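Local coordinates for protein thiamine pyrophosphokinase (Candida albicans, PDB 2G9Z) that catalyses the transfer of a pyrophosphate group from ATP to thiamine, making the cofactor thiamine pyrophosphate, at residues T238-T243 against I247-K252; C278-L283 against I289-Y294. All coordinates share one frame; numbering follows the deposited sequence.

Contact 1: residues T238-T243 against I247-K252; sequences TVFFIT and IIFLLK
Phe241 and Ile248 pair through both of their backbone amides, as expected of a hydrogen-bonded pair in an antiparallel hairpin. Phe241 N gives its hydrogen to Ile248 O over 2.8 Å in a nearly straight bond (173° at the hydrogen), and Ile248 N returns one to Phe241 O at 2.7 Å. Phe241 O also takes a CA-H...O contact from Ile247 CA. Two residues further along each strand, direct pairing gives way to a water, which donates to Val239 O (2.7 Å) and accepts from Leu250 N (2.8 Å). This single molecule bridges strands that no longer meet amide to carbonyl.

The packing divides between the two faces of the sheet. With Phe241 and Ile248, the CB atoms lie side by side, and Ile248 CD1 reaches on to the Thr243 methyl; Val239 CG1 sits over one face of the Phe241 ring, toward its rim, and Phe217 of the second subunit packs on Ile248. The other face carries Phe240, Ile242, Ile247 and Phe249. Here Phe240 CD1 presses on Phe249 CB at 3.5 Å and meets Ile247 CD1 at 3.8 Å. Ile247 sends CG1 anti to its backbone N (chi1 -176°), which brings that branch to the Phe240 ring. The planes of the Phe240 and Phe249 rings are inclined at 63°.

Strand 205-210 bonds to the far side of 237-242, and 331-336 follows 246-251. The hairpin is thus where the parallel part of the large sheet turns antiparallel; the polar backbone groups facing each other at Phe241/Ile248 and Val239/Leu250 are satisfied by two direct bonds and one water, between buried, largely apolar faces.

Contact 2: residues C278-L283 against I289-Y294; sequences CGLLPL and IILNSY
Leu280 and Leu291 meet through apolar side-chain atoms alone, for no hydrogen bond joins these two strands, which belong to different sheets. Leu280 CD2 lies 3.5 Å from Leu291 CD1, a close methyl contact, while the CA atoms of the pair stay 9.2 Å apart. The two side chains run past each other in opposite directions, and Leu291 CD1 also comes within 4.1 Å of Leu280 CB. In Leu291, CG stands anti to the carbonyl carbon (chi1 -59°), and the extended chain beyond it carries CD1 across to Leu280.

Nearer the turn, Pro282 CB and Ile289 CD1 make a looser contact at 4.5 Å. Pro282 is the centre of an inverse gamma turn, where the chain leaves strand 277-281. Thr305 touches Pro282, Ile289 and Leu291, and Met300, a residue of the pocket of the bound thiamine pyrophosphate analogue, touches both leucines.

Strand 277-281 belongs to the large mixed sheet and 289-294 to the five-stranded one, giving the face-to-face packing of a beta sandwich in the vitamin B1-binding region. With the side chain of Leu280 about 7 Å from the bound analogue, the chemistry is that of an apolar sandwich interior lying just behind a ligand pocket, held by dispersion and burial.

Contact 1 closes before contact 2 opens along the chain, and their centres lie about 14 Å apart; the nearest atoms come within about 4 Å without touching. Both reach the ten-stranded mixed sheet, where strand 331-336 separates 246-251 from 277-281. Contact 1 pairs neighbouring strands within that sheet, close to the centre of the chain, whereas contact 2 joins it to the five-stranded sheet through side chains. Together they illustrate two ways of building with strands, edge by edge and layer on layer. The second subunit, whose Phe217 touches contact 1, also packs on Leu281, on the side of 278-283 turned away from 289-294, so both contacts adjoin the dimer interface.

Contact 1: residues T238-T243 against I247-K252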
# COMPACT_ATOMS: atom_id res chain seq x y z
N THR A 238 6.57 -17.41 -9.15
CA THR A 238 6.29 -16.06 -9.63
C THR A 238 4.97 -15.63 -9.01
O THR A 238 3.95 -16.30 -9.18
CB THR A 238 6.16 -16.01 -11.16
OG1 THR A 238 7.38 -16.47 -11.76
CG2 THR A 238 5.90 -14.58 -11.63
N VAL A 239 4.99 -14.51 -8.29
CA VAL A 239 3.78 -14.02 -7.65
C VAL A 239 3.24 -12.76 -8.32
O VAL A 239 3.98 -11.82 -8.60
CB VAL A 239 4.03 -13.71 -6.16
CG1 VAL A 239 2.77 -13.11 -5.53
CG2 VAL A 239 4.43 -14.98 -5.43
N PHE A 240 1.94 -12.77 -8.60
CA PHE A 240 1.27 -11.63 -9.19
C PHE A 240 0.12 -11.21 -8.30
O PHE A 240 -0.78 -12.01 -8.03
CB PHE A 240 0.70 -11.98 -10.56
CG PHE A 240 1.72 -12.05 -11.65
CD1 PHE A 240 2.41 -10.91 -12.04
CD2 PHE A 240 1.97 -13.25 -12.30
CE1 PHE A 240 3.34 -10.97 -13.08
CE2 PHE A 240 2.89 -13.32 -13.34
CZ PHE A 240 3.58 -12.17 -13.72
N PHE A 241 0.16 -9.97 -7.83
CA PHE A 241 -0.93 -9.46 -7.02
C PHE A 241 -1.84 -8.75 -8.00
O PHE A 241 -1.41 -7.82 -8.70
CB PHE A 241 -0.44 -8.44 -5.98
CG PHE A 241 0.32 -9.04 -4.85
CD1 PHE A 241 -0.33 -9.79 -3.87
CD2 PHE A 241 1.69 -8.84 -4.73
CE1 PHE A 241 0.37 -10.33 -2.80
CE2 PHE A 241 2.40 -9.38 -3.66
CZ PHE A 241 1.75 -10.12 -2.70
N ILE A 242 -3.08 -9.20 -8.10
CA ILE A 242 -4.03 -8.56 -9.01
C ILE A 242 -5.01 -7.81 -8.13
O ILE A 242 -5.67 -8.41 -7.28
CB ILE A 242 -4.78 -9.59 -9.87
CG1 ILE A 242 -3.81 -10.25 -10.85
CG2 ILE A 242 -5.91 -8.89 -10.64
CD1 ILE A 242 -4.45 -11.34 -11.70
N THR A 243 -5.07 -6.50 -8.30
CA THR A 243 -5.97 -5.69 -7.49
C THR A 243 -7.03 -5.05 -8.37
O THR A 243 -7.11 -5.31 -9.56
CB THR A 243 -5.21 -4.56 -6.76
OG1 THR A 243 -4.94 -3.49 -7.68
CG2 THR A 243 -3.90 -5.08 -6.20
N ILE A 247 -1.82 -4.60 -11.34
CA ILE A 247 -1.16 -5.88 -11.16
C ILE A 247 0.20 -5.50 -10.61
O ILE A 247 0.85 -4.56 -11.09
CB ILE A 247 -1.02 -6.65 -12.49
CG1 ILE A 247 -0.43 -8.04 -12.20
CG2 ILE A 247 -0.16 -5.88 -13.48
CD1 ILE A 247 -0.57 -9.01 -13.35
N ILE A 248 0.63 -6.22 -9.58
CA ILE A 248 1.89 -5.94 -8.90
C ILE A 248 2.77 -7.17 -8.91
O ILE A 248 2.31 -8.28 -8.60
CB ILE A 248 1.60 -5.49 -7.46
CG1 ILE A 248 0.61 -4.32 -7.49
CG2 ILE A 248 2.89 -5.12 -6.73
CD1 ILE A 248 0.08 -3.91 -6.13
N PHE A 249 4.03 -6.99 -9.28
CA PHE A 249 4.96 -8.10 -9.35
C PHE A 249 6.36 -7.63 -9.08
O PHE A 249 6.62 -6.44 -8.91
CB PHE A 249 4.89 -8.78 -10.73
CG PHE A 249 4.99 -7.83 -11.89
CD1 PHE A 249 3.88 -7.09 -12.30
CD2 PHE A 249 6.19 -7.66 -12.56
CE1 PHE A 249 3.98 -6.19 -13.36
CE2 PHE A 249 6.30 -6.76 -13.61
CZ PHE A 249 5.20 -6.02 -14.01
N LEU A 250 7.29 -8.58 -9.06
CA LEU A 250 8.66 -8.25 -8.76
C LEU A 250 9.57 -8.29 -9.97
O LEU A 250 9.53 -9.22 -10.77
CB LEU A 250 9.18 -9.21 -7.69
CG LEU A 250 10.42 -8.80 -6.89
CD1 LEU A 250 10.09 -7.58 -6.04
CD2 LEU A 250 10.87 -9.95 -5.99
N LEU A 251 10.38 -7.25 -10.11
CA LEU A 251 11.36 -7.19 -11.18
C LEU A 251 12.56 -7.80 -10.47
O LEU A 251 12.83 -7.49 -9.31
CB LEU A 251 11.64 -5.74 -11.58
CG LEU A 251 10.50 -5.01 -12.29
CD1 LEU A 251 10.89 -3.57 -12.54
CD2 LEU A 251 10.19 -5.71 -13.61
N LYS A 252 13.28 -8.68 -11.15
CA LYS A 252 14.42 -9.33 -10.53
C LYS A 252 15.75 -8.68 -10.84
O LYS A 252 15.97 -8.18 -11.94
CB LYS A 252 14.49 -10.80 -10.95
CG LYS A 252 13.24 -11.62 -10.62
CD LYS A 252 13.54 -13.10 -10.79
CE LYS A 252 12.37 -13.97 -10.34
NZ LYS A 252 12.83 -15.38 -10.10
O HOH W 1 6.59 -11.28 -9.18

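Contact 2: residues C278-L283 against I289-Y294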
# COMPACT_ATOMS: atom_id res chain seq x y z
N CYS A 278 2.38 3.10 -14.64
CA CYS A 278 3.15 2.10 -13.90
C CYS A 278 4.07 2.77 -12.90
O CYS A 278 4.23 3.99 -12.90
CB CYS A 278 3.97 1.23 -14.85
SG CYS A 278 5.27 2.12 -15.74
N GLY A 279 4.66 1.96 -12.03
CA GLY A 279 5.56 2.50 -11.02
C GLY A 279 6.60 1.49 -10.63
O GLY A 279 6.40 0.29 -10.79
N LEU A 280 7.74 1.97 -10.14
CA LEU A 280 8.83 1.10 -9.70
C LEU A 280 9.02 1.48 -8.25
O LEU A 280 9.41 2.60 -7.95
CB LEU A 280 10.09 1.37 -10.53
CG LEU A 280 9.98 0.90 -11.98
CD1 LEU A 280 9.10 1.86 -12.77
CD2 LEU A 280 11.36 0.83 -12.61
N LEU A 281 8.72 0.55 -7.36
CA LEU A 281 8.75 0.83 -5.93
C LEU A 281 9.82 0.09 -5.13
O LEU A 281 9.74 -1.12 -4.93
CB LEU A 281 7.35 0.53 -5.39
CG LEU A 281 6.33 0.91 -6.48
CD1 LEU A 281 4.97 0.36 -6.17
CD2 LEU A 281 6.30 2.43 -6.64
N PRO A 282 10.83 0.83 -4.65
CA PRO A 282 11.94 0.27 -3.87
C PRO A 282 11.51 0.05 -2.42
O PRO A 282 11.85 0.83 -1.53
CB PRO A 282 13.02 1.33 -4.01
CG PRO A 282 12.24 2.60 -3.99
CD PRO A 282 11.02 2.28 -4.86
N LEU A 283 10.76 -1.02 -2.19
CA LEU A 283 10.25 -1.34 -0.87
C LEU A 283 11.05 -2.35 -0.05
O LEU A 283 10.59 -2.79 1.01
CB LEU A 283 8.79 -1.80 -1.00
CG LEU A 283 7.86 -0.71 -1.54
CD1 LEU A 283 6.52 -1.28 -1.96
CD2 LEU A 283 7.70 0.36 -0.47
N ILE A 289 18.56 1.43 -5.28
CA ILE A 289 18.51 0.54 -6.43
C ILE A 289 18.74 1.36 -7.69
O ILE A 289 18.10 2.40 -7.88
CB ILE A 289 17.14 -0.17 -6.49
CG1 ILE A 289 17.02 -1.16 -5.32
CG2 ILE A 289 16.98 -0.89 -7.83
CD1 ILE A 289 15.75 -1.95 -5.30
N ILE A 290 19.66 0.90 -8.53
CA ILE A 290 19.97 1.60 -9.77
C ILE A 290 19.09 1.04 -10.88
O ILE A 290 19.05 -0.17 -11.08
CB ILE A 290 21.44 1.40 -10.20
CG1 ILE A 290 22.38 1.67 -9.03
CG2 ILE A 290 21.76 2.32 -11.37
CD1 ILE A 290 22.36 3.09 -8.55
N LEU A 291 18.41 1.93 -11.60
CA LEU A 291 17.53 1.50 -12.68
C LEU A 291 17.91 2.01 -14.07
O LEU A 291 18.44 3.11 -14.23
CB LEU A 291 16.10 1.94 -12.38
CG LEU A 291 15.40 1.45 -11.10
CD1 LEU A 291 14.10 2.23 -10.91
CD2 LEU A 291 15.14 -0.03 -11.19
N ASN A 292 17.62 1.19 -15.07
CA ASN A 292 17.83 1.51 -16.47
C ASN A 292 16.61 0.94 -17.17
O ASN A 292 16.38 -0.26 -17.12
CB ASN A 292 19.09 0.85 -17.03
CG ASN A 292 20.35 1.56 -16.61
OD1 ASN A 292 20.50 2.77 -16.82
ND2 ASN A 292 21.29 0.81 -16.03
N SER A 293 15.81 1.80 -17.79
CA SER A 293 14.62 1.31 -18.47
C SER A 293 14.62 1.69 -19.94
O SER A 293 15.23 2.68 -20.34
CB SER A 293 13.35 1.86 -17.81
OG SER A 293 13.26 3.26 -17.92
N TYR A 294 13.96 0.87 -20.74
CA TYR A 294 13.83 1.10 -22.18
C TYR A 294 12.38 0.76 -22.52
O TYR A 294 11.98 -0.40 -22.45
CB TYR A 294 14.78 0.17 -22.95
CG TYR A 294 16.20 0.22 -22.44
CD1 TYR A 294 17.11 1.15 -22.93
CD2 TYR A 294 16.61 -0.63 -21.41
CE1 TYR A 294 18.41 1.24 -22.40
CE2 TYR A 294 17.89 -0.55 -20.88
CZ TYR A 294 18.78 0.38 -21.38
OH TYR A 294 20.05 0.45 -20.84